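Side-chain contacts in staphylococcal enterotoxin-like toxin (Staphylococcus aureus, PDB 4DXF), which probably binds host carbohydrates, as a staphylococcal superantigen-like protein built from an OB-fold domain and a beta-grasp domain: residues L38-T42 with T43-M47; G62-D65 with K66-G69; K147-I150 with E151-L155; K180-Q183 with E184-A188. All coordinates share one frame; numbering follows the deposited sequence.

Contact 1. Residues L38-T42 with T43-M47; sequences LKKWT and TIRFM
In the OB-fold domain, the loop that joins the antiparallel strands 33-37 and 46-49 bends back so that W41 lies against F46 and K40 against R45. The two rings are nearly parallel, 27° between planes, but displaced until little of one ring lies over the other, with centroids 5.5 Å from each other. What touches is a corner of each ring: W41 CZ2 comes within 3.4 Å of F46 CE2. W41 reaches this place with CG between its backbone N and carbonyl carbon (chi1 55°), which carries the indole over toward the returning strand. F46 is buried and also meets Y87 edge-to-face, so the tryptophan adds an outer layer to an aromatic cluster. On the loop's other flank the K40 chain crosses R45 at about a right angle, CG on CG at 3.8 Å. It then bends at its last torsion, and NZ hydrogen-bonds in the carbonyl plane to T42 O at 2.6 Å, tying the turn together through a side chain. T42 OG1 in turn bonds to W41 O, from above the carbonyl plane. The R45 guanidinium is turned to the neighbouring helical turn, with a salt bridge to D65 and a hydrogen bond to Y68 O. Its NE still serves the loop: a water in the guanidinium plane accepts from R45 NE at 3.0 Å and donates to L38 O, also at 3.0 Å.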
loop_
_atom_site.group_PDB
_atom_site.type_symbol
_atom_site.label_atom_id
_atom_site.label_comp_id
_atom_site.label_asym_id
_atom_site.label_seq_id
_atom_site.Cartn_x
_atom_site.Cartn_y
_atom_site.Cartn_z
ATOM N N LEU A 38 -16.707 0.474 -16.692
ATOM C CA LEU A 38 -17.331 0.766 -17.979
ATOM C C LEU A 38 -16.535 0.156 -19.110
ATOM O O LEU A 38 -15.649 -0.653 -18.901
ATOM C CB LEU A 38 -17.372 2.271 -18.165
ATOM C CG LEU A 38 -17.989 3.125 -17.063
ATOM C CD1 LEU A 38 -17.746 4.573 -17.373
ATOM C CD2 LEU A 38 -19.482 2.825 -16.908
ATOM N N LYS A 39 -16.836 0.574 -20.335
ATOM C CA LYS A 39 -16.164 0.035 -21.526
ATOM C C LYS A 39 -14.681 0.469 -21.538
ATOM O O LYS A 39 -14.387 1.636 -21.242
ATOM C CB LYS A 39 -16.915 0.647 -22.725
ATOM C CG LYS A 39 -16.561 0.140 -24.119
ATOM C CD LYS A 39 -17.290 1.035 -25.128
ATOM C CE LYS A 39 -18.797 0.734 -25.094
ATOM N NZ LYS A 39 -19.529 1.248 -26.303
ATOM N N LYS A 40 -13.750 -0.432 -21.875
ATOM C CA LYS A 40 -12.310 -0.020 -22.014
ATOM C C LYS A 40 -12.108 1.177 -22.973
ATOM O O LYS A 40 -12.676 1.214 -24.073
ATOM C CB LYS A 40 -11.450 -1.210 -22.441
ATOM C CG LYS A 40 -9.926 -0.967 -22.595
ATOM C CD LYS A 40 -9.287 -2.314 -22.988
ATOM C CE LYS A 40 -8.036 -2.122 -23.838
ATOM N NZ LYS A 40 -6.890 -1.727 -22.974
ATOM N N TRP A 41 -11.339 2.170 -22.562
ATOM C CA TRP A 41 -11.123 3.326 -23.430
ATOM C C TRP A 41 -9.644 3.727 -23.561
ATOM O O TRP A 41 -9.336 4.728 -24.212
ATOM C CB TRP A 41 -11.959 4.539 -22.988
ATOM C CG TRP A 41 -11.716 4.923 -21.554
ATOM C CD1 TRP A 41 -12.367 4.429 -20.452
ATOM C CD2 TRP A 41 -10.756 5.883 -21.058
ATOM N NE1 TRP A 41 -11.870 5.020 -19.298
ATOM C CE2 TRP A 41 -10.884 5.913 -19.640
ATOM C CE3 TRP A 41 -9.812 6.731 -21.671
ATOM C CZ2 TRP A 41 -10.089 6.745 -18.830
ATOM C CZ3 TRP A 41 -9.012 7.544 -20.866
ATOM C CH2 TRP A 41 -9.162 7.550 -19.461
ATOM N N THR A 42 -8.749 2.975 -22.921
ATOM C CA THR A 42 -7.308 3.199 -23.100
ATOM C C THR A 42 -6.521 1.943 -22.899
ATOM O O THR A 42 -7.023 0.832 -23.027
ATOM C CB THR A 42 -6.715 4.368 -22.242
ATOM O OG1 THR A 42 -7.258 5.604 -22.684
ATOM C CG2 THR A 42 -5.216 4.492 -22.421
ATOM N N THR A 43 -5.249 2.130 -22.603
ATOM C CA THR A 43 -4.351 1.016 -22.502
ATOM C C THR A 43 -4.611 0.252 -21.218
ATOM O O THR A 43 -4.037 -0.809 -20.992
ATOM C CB THR A 43 -2.884 1.489 -22.646
ATOM O OG1 THR A 43 -2.684 2.658 -21.836
ATOM C CG2 THR A 43 -2.613 1.846 -24.142
ATOM N N ILE A 44 -5.486 0.796 -20.361
ATOM C CA ILE A 44 -5.958 0.011 -19.194
ATOM C C ILE A 44 -7.350 0.398 -18.800
ATOM O O ILE A 44 -7.879 1.417 -19.218
ATOM C CB ILE A 44 -5.045 0.082 -17.925
ATOM C CG1 ILE A 44 -4.935 1.513 -17.415
ATOM C CG2 ILE A 44 -3.675 -0.674 -18.185
ATOM C CD1 ILE A 44 -4.266 1.577 -16.063
ATOM N N ARG A 45 -7.885 -0.422 -17.923
ATOM C CA ARG A 45 -9.230 -0.284 -17.424
ATOM C C ARG A 45 -9.199 0.264 -15.991
ATOM O O ARG A 45 -8.156 0.180 -15.295
ATOM C CB ARG A 45 -9.853 -1.672 -17.448
ATOM C CG ARG A 45 -10.087 -2.122 -18.938
ATOM C CD ARG A 45 -10.411 -3.546 -18.973
ATOM N NE ARG A 45 -11.661 -3.909 -18.284
ATOM C CZ ARG A 45 -11.745 -4.731 -17.224
ATOM N NH1 ARG A 45 -10.653 -5.266 -16.643
ATOM N NH2 ARG A 45 -12.942 -5.005 -16.706
ATOM N N PHE A 46 -10.347 0.816 -15.597
ATOM C CA PHE A 46 -10.514 1.533 -14.329
ATOM C C PHE A 46 -11.752 1.010 -13.633
ATOM O O PHE A 46 -12.715 0.605 -14.271
ATOM C CB PHE A 46 -10.629 3.023 -14.497
ATOM C CG PHE A 46 -9.381 3.661 -15.120
ATOM C CD1 PHE A 46 -8.262 3.919 -14.346
ATOM C CD2 PHE A 46 -9.348 3.955 -16.477
ATOM C CE1 PHE A 46 -7.077 4.475 -14.897
ATOM C CE2 PHE A 46 -8.173 4.507 -17.057
ATOM C CZ PHE A 46 -7.059 4.774 -16.255
ATOM N N MET A 47 -11.667 0.963 -12.323
ATOM C CA MET A 47 -12.856 0.803 -11.463
ATOM C C MET A 47 -13.210 2.198 -10.939
ATOM O O MET A 47 -12.386 2.871 -10.279
ATOM C CB MET A 47 -12.556 -0.193 -10.298
ATOM C CG MET A 47 -13.843 -0.299 -9.351
ATOM S SD MET A 47 -13.657 -1.418 -8.042
ATOM C CE MET A 47 -13.708 -2.985 -8.791
HETATM O O HOH W 1 -14.529 -3.473 -18.842
#

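Contact 2. Residues G62-D65 with K66-G69; sequences GKDD and KKYG
Backbone hydrogen bonds make K67 and Y68 close a single short helical turn on K63 and D64, within the OB-fold domain. K67 N donates to K63 O at 3.3 Å, bent at the hydrogen (136°), and Y68 N donates to D64 O at 3.2 Å. Y68 is also where the chain leaves helical geometry.

The side-chain packing centres on the tyrosine. The buried D64 carboxylate runs beside the ring, pointing the same way, with its plane turned 72° to the ring plane; D64 CG sits at the ring's edge, in plane, and OD1 is 3.4 Å from Y68 CE2. K67 CG lies over one ring face, toward the rim. With CG anti to the backbone N (chi1 -172°) and an extended chain beyond, K67 sends its ammonium along the ring toward the hydroxyl.

Water gathers the polar ends. One molecule donates to D64 OD1 at 2.8 Å and accepts from both Y68 OH at 2.7 Å and K67 NZ at 3.1 Å. A second accepts from K66 N and donates to G62 O, with a weak bond to K63 O.

D64 and K67 thus meet through water, D64 OD1 and K67 NZ being 4.8 Å apart; the nearby positive charge would probably stabilise the buried carboxylate.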
loop_
_atom_site.group_PDB
_atom_site.type_symbol
_atom_site.label_atom_id
_atom_site.label_comp_id
_atom_site.label_asym_id
_atom_site.label_seq_id
_atom_site.Cartn_x
_atom_site.Cartn_y
_atom_site.Cartn_z
ATOM N N GLY A 62 -2.049 -5.474 -12.667
ATOM C CA GLY A 62 -1.739 -6.786 -12.206
ATOM C C GLY A 62 -2.916 -7.731 -12.297
ATOM O O GLY A 62 -3.607 -7.793 -13.361
ATOM N N LYS A 63 -3.180 -8.417 -11.182
ATOM C CA LYS A 63 -4.236 -9.445 -11.113
ATOM C C LYS A 63 -5.671 -8.877 -11.194
ATOM O O LYS A 63 -6.591 -9.595 -11.603
ATOM C CB LYS A 63 -4.102 -10.302 -9.862
ATOM C CG LYS A 63 -2.942 -11.340 -9.905
ATOM C CD LYS A 63 -3.037 -12.331 -8.727
ATOM C CE LYS A 63 -1.714 -13.099 -8.450
ATOM N NZ LYS A 63 -0.577 -12.153 -8.073
ATOM N N ASP A 64 -5.841 -7.591 -10.880
ATOM C CA ASP A 64 -7.156 -6.937 -10.913
ATOM C C ASP A 64 -7.826 -6.885 -12.266
ATOM O O ASP A 64 -9.053 -6.735 -12.313
ATOM C CB ASP A 64 -7.105 -5.515 -10.353
ATOM C CG ASP A 64 -7.168 -5.499 -8.847
ATOM O OD1 ASP A 64 -7.329 -6.578 -8.213
ATOM O OD2 ASP A 64 -7.035 -4.389 -8.295
ATOM N N ASP A 65 -7.051 -6.910 -13.354
ATOM C CA ASP A 65 -7.657 -6.714 -14.656
ATOM C C ASP A 65 -8.546 -7.893 -14.999
ATOM O O ASP A 65 -9.690 -7.674 -15.375
ATOM C CB ASP A 65 -6.660 -6.405 -15.777
ATOM C CG ASP A 65 -7.371 -6.123 -17.103
ATOM O OD1 ASP A 65 -7.938 -5.016 -17.286
ATOM O OD2 ASP A 65 -7.360 -7.032 -17.945
ATOM N N LYS A 66 -8.085 -9.121 -14.747
ATOM C CA LYS A 66 -8.916 -10.329 -15.005
ATOM C C LYS A 66 -9.922 -10.539 -13.904
ATOM O O LYS A 66 -10.945 -11.189 -14.116
ATOM C CB LYS A 66 -8.074 -11.614 -15.073
ATOM C CG LYS A 66 -7.359 -11.878 -16.393
ATOM C CD LYS A 66 -6.281 -12.976 -16.176
ATOM C CE LYS A 66 -5.476 -13.324 -17.444
ATOM N NZ LYS A 66 -4.947 -12.089 -18.073
ATOM N N LYS A 67 -9.629 -10.008 -12.718
ATOM C CA LYS A 67 -10.441 -10.261 -11.542
ATOM C C LYS A 67 -11.789 -9.560 -11.658
ATOM O O LYS A 67 -12.810 -10.108 -11.232
ATOM C CB LYS A 67 -9.705 -9.733 -10.295
ATOM C CG LYS A 67 -10.369 -10.103 -8.957
ATOM C CD LYS A 67 -9.439 -9.741 -7.775
ATOM C CE LYS A 67 -10.089 -10.002 -6.429
ATOM N NZ LYS A 67 -9.075 -9.887 -5.276
ATOM N N TYR A 68 -11.799 -8.350 -12.209
ATOM C CA TYR A 68 -13.028 -7.532 -12.279
ATOM C C TYR A 68 -13.508 -7.220 -13.707
ATOM O O TYR A 68 -12.946 -6.337 -14.370
ATOM C CB TYR A 68 -12.881 -6.190 -11.554
ATOM C CG TYR A 68 -12.483 -6.330 -10.125
ATOM C CD1 TYR A 68 -13.419 -6.648 -9.151
ATOM C CD2 TYR A 68 -11.154 -6.114 -9.747
ATOM C CE1 TYR A 68 -13.023 -6.774 -7.779
ATOM C CE2 TYR A 68 -10.746 -6.284 -8.426
ATOM C CZ TYR A 68 -11.700 -6.556 -7.438
ATOM O OH TYR A 68 -11.304 -6.718 -6.113
ATOM N N GLY A 69 -14.583 -7.899 -14.134
ATOM C CA GLY A 69 -15.184 -7.642 -15.445
ATOM C C GLY A 69 -16.034 -6.396 -15.529
ATOM O O GLY A 69 -16.303 -5.741 -14.514
HETATM O O HOH W 2 -5.320 -9.766 -14.402
HETATM O O HOH W 3 -8.674 -6.829 -5.747
#

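Contact 3. Residues K147-I150 with E151-L155; sequences KQLI and EKNNL
L149 O takes two backbone donors from the chain that follows it. L155 N gives it a straight bond of 3.0 Å, 174° at the hydrogen, while N153 N adds a weak one. Just upstream the pattern is regular: E151 N donates to K147 O and K152 N to Q148 O, the latter at 2.8 Å. I150 O receives a long, weak bond from N154 N and a CA-H contact from the same residue. Here helix 138-153, the long helix of the beta-grasp domain, runs out: N154 turns to positive phi, and the six-residue return of L155 N to L149 O, with L155 folded back on the last turn, is that of a Schellman motif.

Water and outside residues serve Q148 NE2 and both ends of the N153 amide. One water accepts from Q148 NE2 at 2.7 Å and donates to N153 OD1 at 2.6 Å, joining the two across the helix turn; Q148 NE2 also donates to S127, and the buried N153 ND2 to D125. K147 and E151 run side by side, K147 CG approaching E151 OE2, but K147 NZ hydrogen-bonds to K25 O and stays 5.4 Å from E151 OE2.

Apolar groups close the end. The backbone reversal brings L155 CB to 3.9 Å from L149 CB; with CG anti to its N (chi1 180°), L155 then places CD2 beside L149 CB, also at 3.9 Å. I150 CG1 lies 4.1 Å from L155 CB.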
loop_
_atom_site.group_PDB
_atom_site.type_symbol
_atom_site.label_atom_id
_atom_site.label_comp_id
_atom_site.label_asym_id
_atom_site.label_seq_id
_atom_site.Cartn_x
_atom_site.Cartn_y
_atom_site.Cartn_z
ATOM N N LYS A 147 5.536 5.239 5.256
ATOM C CA LYS A 147 5.235 6.480 5.855
ATOM C C LYS A 147 5.640 6.485 7.301
ATOM O O LYS A 147 6.288 7.464 7.731
ATOM C CB LYS A 147 3.727 6.822 5.738
ATOM C CG LYS A 147 3.402 8.175 6.317
ATOM C CD LYS A 147 1.915 8.568 6.112
ATOM C CE LYS A 147 1.747 9.292 4.770
ATOM N NZ LYS A 147 0.330 9.685 4.531
ATOM N N GLN A 148 5.235 5.479 8.059
ATOM C CA GLN A 148 5.628 5.359 9.463
ATOM C C GLN A 148 7.160 5.382 9.638
ATOM O O GLN A 148 7.702 6.022 10.585
ATOM C CB GLN A 148 5.085 4.089 10.047
ATOM C CG GLN A 148 5.466 3.921 11.539
ATOM C CD GLN A 148 5.192 2.507 12.038
ATOM O OE1 GLN A 148 4.198 1.889 11.652
ATOM N NE2 GLN A 148 6.071 1.984 12.907
ATOM N N LEU A 149 7.855 4.726 8.733
ATOM C CA LEU A 149 9.329 4.613 8.885
ATOM C C LEU A 149 10.002 5.906 8.575
ATOM O O LEU A 149 11.084 6.212 9.188
ATOM C CB LEU A 149 9.876 3.482 7.967
ATOM C CG LEU A 149 9.521 2.033 8.347
ATOM C CD1 LEU A 149 9.909 1.116 7.231
ATOM C CD2 LEU A 149 10.120 1.555 9.692
ATOM N N ILE A 150 9.454 6.643 7.602
ATOM C CA ILE A 150 9.862 8.013 7.337
ATOM C C ILE A 150 9.673 8.885 8.570
ATOM O O ILE A 150 10.617 9.582 9.001
ATOM C CB ILE A 150 9.154 8.622 6.091
ATOM C CG1 ILE A 150 9.521 7.782 4.858
ATOM C CG2 ILE A 150 9.410 10.158 5.976
ATOM C CD1 ILE A 150 8.712 8.148 3.568
ATOM N N GLU A 151 8.479 8.848 9.147
ATOM C CA GLU A 151 8.116 9.732 10.239
ATOM C C GLU A 151 8.850 9.399 11.530
ATOM O O GLU A 151 9.231 10.343 12.269
ATOM C CB GLU A 151 6.583 9.671 10.459
ATOM C CG GLU A 151 5.761 10.482 9.418
ATOM C CD GLU A 151 4.214 10.262 9.559
ATOM O OE1 GLU A 151 3.763 9.547 10.489
ATOM O OE2 GLU A 151 3.463 10.794 8.731
ATOM N N LYS A 152 9.043 8.103 11.826
ATOM C CA LYS A 152 9.537 7.689 13.135
ATOM C C LYS A 152 11.003 7.245 13.105
ATOM O O LYS A 152 11.647 7.260 14.146
ATOM C CB LYS A 152 8.669 6.618 13.755
ATOM C CG LYS A 152 7.174 7.060 13.904
ATOM C CD LYS A 152 6.311 5.947 14.583
ATOM C CE LYS A 152 6.763 5.625 16.016
ATOM N NZ LYS A 152 6.285 4.262 16.521
ATOM N N ASN A 153 11.542 6.913 11.924
ATOM C CA ASN A 153 12.847 6.170 11.845
ATOM C C ASN A 153 13.771 6.776 10.841
ATOM O O ASN A 153 14.832 6.211 10.496
ATOM C CB ASN A 153 12.640 4.678 11.530
ATOM C CG ASN A 153 11.725 4.021 12.495
ATOM O OD1 ASN A 153 10.524 3.894 12.255
ATOM N ND2 ASN A 153 12.259 3.648 13.634
ATOM N N ASN A 154 13.329 7.896 10.329
ATOM C CA ASN A 154 14.053 8.685 9.349
ATOM C C ASN A 154 14.382 7.977 8.043
ATOM O O ASN A 154 15.378 8.288 7.352
ATOM C CB ASN A 154 15.309 9.375 9.970
ATOM C CG ASN A 154 15.753 10.577 9.156
ATOM O OD1 ASN A 154 14.914 11.292 8.552
ATOM N ND2 ASN A 154 17.079 10.810 9.106
ATOM N N LEU A 155 13.503 7.036 7.627
ATOM C CA LEU A 155 13.712 6.461 6.329
ATOM C C LEU A 155 13.674 7.535 5.284
ATOM O O LEU A 155 12.884 8.480 5.317
ATOM C CB LEU A 155 12.660 5.386 5.988
ATOM C CG LEU A 155 12.835 4.738 4.599
ATOM C CD1 LEU A 155 13.886 3.685 4.581
ATOM C CD2 LEU A 155 11.415 4.078 4.414
HETATM O O HOH W 4 8.451 3.089 13.631
#

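Contact 4. Residues K180-Q183 with E184-A188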
loop_
_atom_site.group_PDB
_atom_site.type_symbol
_atom_site.label_atom_id
_atom_site.label_comp_id
_atom_site.label_asym_id
_atom_site.label_seq_id
_atom_site.Cartn_x
_atom_site.Cartn_y
_atom_site.Cartn_z
ATOM N N LYS A 180 13.262 1.122 -4.067
ATOM C CA LYS A 180 12.455 1.411 -5.259
ATOM C C LYS A 180 10.989 1.550 -4.824
ATOM O O LYS A 180 10.663 1.054 -3.774
ATOM C CB LYS A 180 12.594 0.301 -6.333
ATOM C CG LYS A 180 12.306 -1.144 -5.913
ATOM C CD LYS A 180 12.470 -2.054 -7.181
ATOM C CE LYS A 180 12.107 -3.494 -6.844
ATOM N NZ LYS A 180 12.177 -4.425 -8.060
ATOM N N LYS A 181 10.188 2.302 -5.564
ATOM C CA LYS A 181 8.709 2.329 -5.241
ATOM C C LYS A 181 8.136 0.892 -5.419
ATOM O O LYS A 181 8.673 0.049 -6.218
ATOM C CB LYS A 181 8.021 3.361 -6.125
ATOM C CG LYS A 181 6.528 3.419 -6.036
ATOM C CD LYS A 181 5.972 3.877 -7.356
ATOM C CE LYS A 181 5.309 5.183 -7.273
ATOM N NZ LYS A 181 4.381 5.342 -8.456
ATOM N N LEU A 182 7.065 0.516 -4.666
ATOM C CA LEU A 182 6.500 -0.813 -4.841
ATOM C C LEU A 182 6.079 -0.885 -6.310
ATOM O O LEU A 182 5.571 0.095 -6.843
ATOM C CB LEU A 182 5.219 -0.997 -3.985
ATOM C CG LEU A 182 4.415 -2.282 -4.160
ATOM C CD1 LEU A 182 5.328 -3.392 -3.747
ATOM C CD2 LEU A 182 3.260 -2.177 -3.175
ATOM N N GLN A 183 6.335 -2.030 -6.933
ATOM C CA GLN A 183 5.965 -2.243 -8.364
ATOM C C GLN A 183 4.435 -2.108 -8.505
ATOM O O GLN A 183 3.716 -2.681 -7.699
ATOM C CB GLN A 183 6.405 -3.633 -8.771
ATOM C CG GLN A 183 7.939 -3.807 -8.746
ATOM C CD GLN A 183 8.540 -4.211 -10.117
ATOM O OE1 GLN A 183 7.885 -4.872 -10.943
ATOM N NE2 GLN A 183 9.802 -3.808 -10.350
ATOM N N GLU A 184 3.972 -1.380 -9.518
ATOM C CA GLU A 184 2.525 -1.156 -9.683
ATOM C C GLU A 184 1.660 -2.413 -9.763
ATOM O O GLU A 184 0.564 -2.431 -9.140
ATOM C CB GLU A 184 2.258 -0.260 -10.862
ATOM C CG GLU A 184 2.556 1.187 -10.571
ATOM C CD GLU A 184 1.774 2.087 -11.447
ATOM O OE1 GLU A 184 1.073 1.558 -12.383
ATOM O OE2 GLU A 184 1.853 3.309 -11.209
ATOM N N ASN A 185 2.086 -3.457 -10.507
ATOM C CA ASN A 185 1.304 -4.764 -10.465
ATOM C C ASN A 185 1.072 -5.348 -9.049
ATOM O O ASN A 185 0.015 -5.903 -8.749
ATOM C CB ASN A 185 1.912 -5.831 -11.387
ATOM C CG ASN A 185 3.289 -6.257 -10.918
ATOM O OD1 ASN A 185 4.187 -5.422 -10.764
ATOM N ND2 ASN A 185 3.443 -7.529 -10.619
ATOM N N ARG A 186 2.044 -5.204 -8.142
ATOM C CA ARG A 186 1.891 -5.761 -6.798
ATOM C C ARG A 186 0.915 -4.918 -5.883
ATOM O O ARG A 186 0.513 -5.404 -4.789
ATOM C CB ARG A 186 3.260 -5.806 -6.134
ATOM C CG ARG A 186 4.343 -6.639 -6.936
ATOM C CD ARG A 186 5.625 -6.508 -6.058
ATOM N NE ARG A 186 5.470 -7.347 -4.898
ATOM C CZ ARG A 186 6.285 -7.275 -3.858
ATOM N NH1 ARG A 186 7.268 -6.377 -3.931
ATOM N NH2 ARG A 186 6.123 -8.098 -2.823
ATOM N N MET A 187 0.621 -3.705 -6.305
ATOM C CA MET A 187 -0.338 -2.764 -5.622
ATOM C C MET A 187 -1.732 -3.400 -5.641
ATOM O O MET A 187 -2.549 -3.191 -4.727
ATOM C CB MET A 187 -0.391 -1.355 -6.256
ATOM C CG MET A 187 0.835 -0.483 -5.812
ATOM S SD MET A 187 0.880 1.003 -6.516
ATOM C CE MET A 187 2.480 1.666 -5.824
ATOM N N ALA A 188 -1.959 -4.258 -6.619
ATOM C CA ALA A 188 -3.259 -4.923 -6.678
ATOM C C ALA A 188 -3.285 -6.195 -5.923
ATOM O O ALA A 188 -4.371 -6.747 -5.730
ATOM C CB ALA A 188 -3.681 -5.159 -8.162
HETATM O O HOH W 5 2.076 3.905 -8.703
#
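Apolar packing comes first: L182, buried, lies between R186 and M187 of the short helix that follows. Its two methyls divide the work. CD1 meets the arginine, which crosses the leucine at about a right angle; the approach of L182 CD1 to R186 NH1 is 3.6 Å, and R186 CD is nearly as close. L182 CD2 faces M187 CG at 4.0 Å, the two side chains running antiparallel. The leucine has CG anti to its backbone N (chi1 174°), which sends the branch forward along the chain to these partners. M187 runs out extended, and its CE ends 3.6 Å from L182 O. F176 of strand 173-177 touches both L182 and R186, and D142 of helix 138-153 also packs on L182.

The backbone bonds are modest. R186 N donates weakly to Q183 O at 3.1 Å, and M187 N donates to E184 O at 3.1 Å, so the turn is held by bonds of three-residue span. The R186 guanidinium finds its partner on the edge strand, NH2 bonding to T175 O.

Charge and water make up the rest. K181 NZ and E184 OE2 stand 4.3 Å apart, too far for a salt bridge, with a water between them that accepts from K181 NZ at 2.7 Å and lies 2.6 Å from E184 OE2. K181 also makes a cation-pi contact with Y22.

A loop leaving strand 173-177 and entering a single weak helical turn is thus fastened to the long helix and edge strand of the beta-grasp domain, while M187 reaches V94 of the OB-fold sheet.

Four local contacts follow one another along the chain without nesting or crossing. Contact 1 closes the loop between strands 33-37 and 46-49, and contact 2 the helical turn before strand 71-74; both belong to the OB-fold domain and touch through R45, while M47 packs on Y68. Contact 3 ends the long beta-grasp helix on the opposite side of the chain's centre, its centre about 36 Å from that of contact 1. Contact 4 lies nearer the middle, between strands 173-177 and 190-192. There A188 packs on D64 and N185 on G62, so contacts 2 and 4 meet where the two domains adjoin.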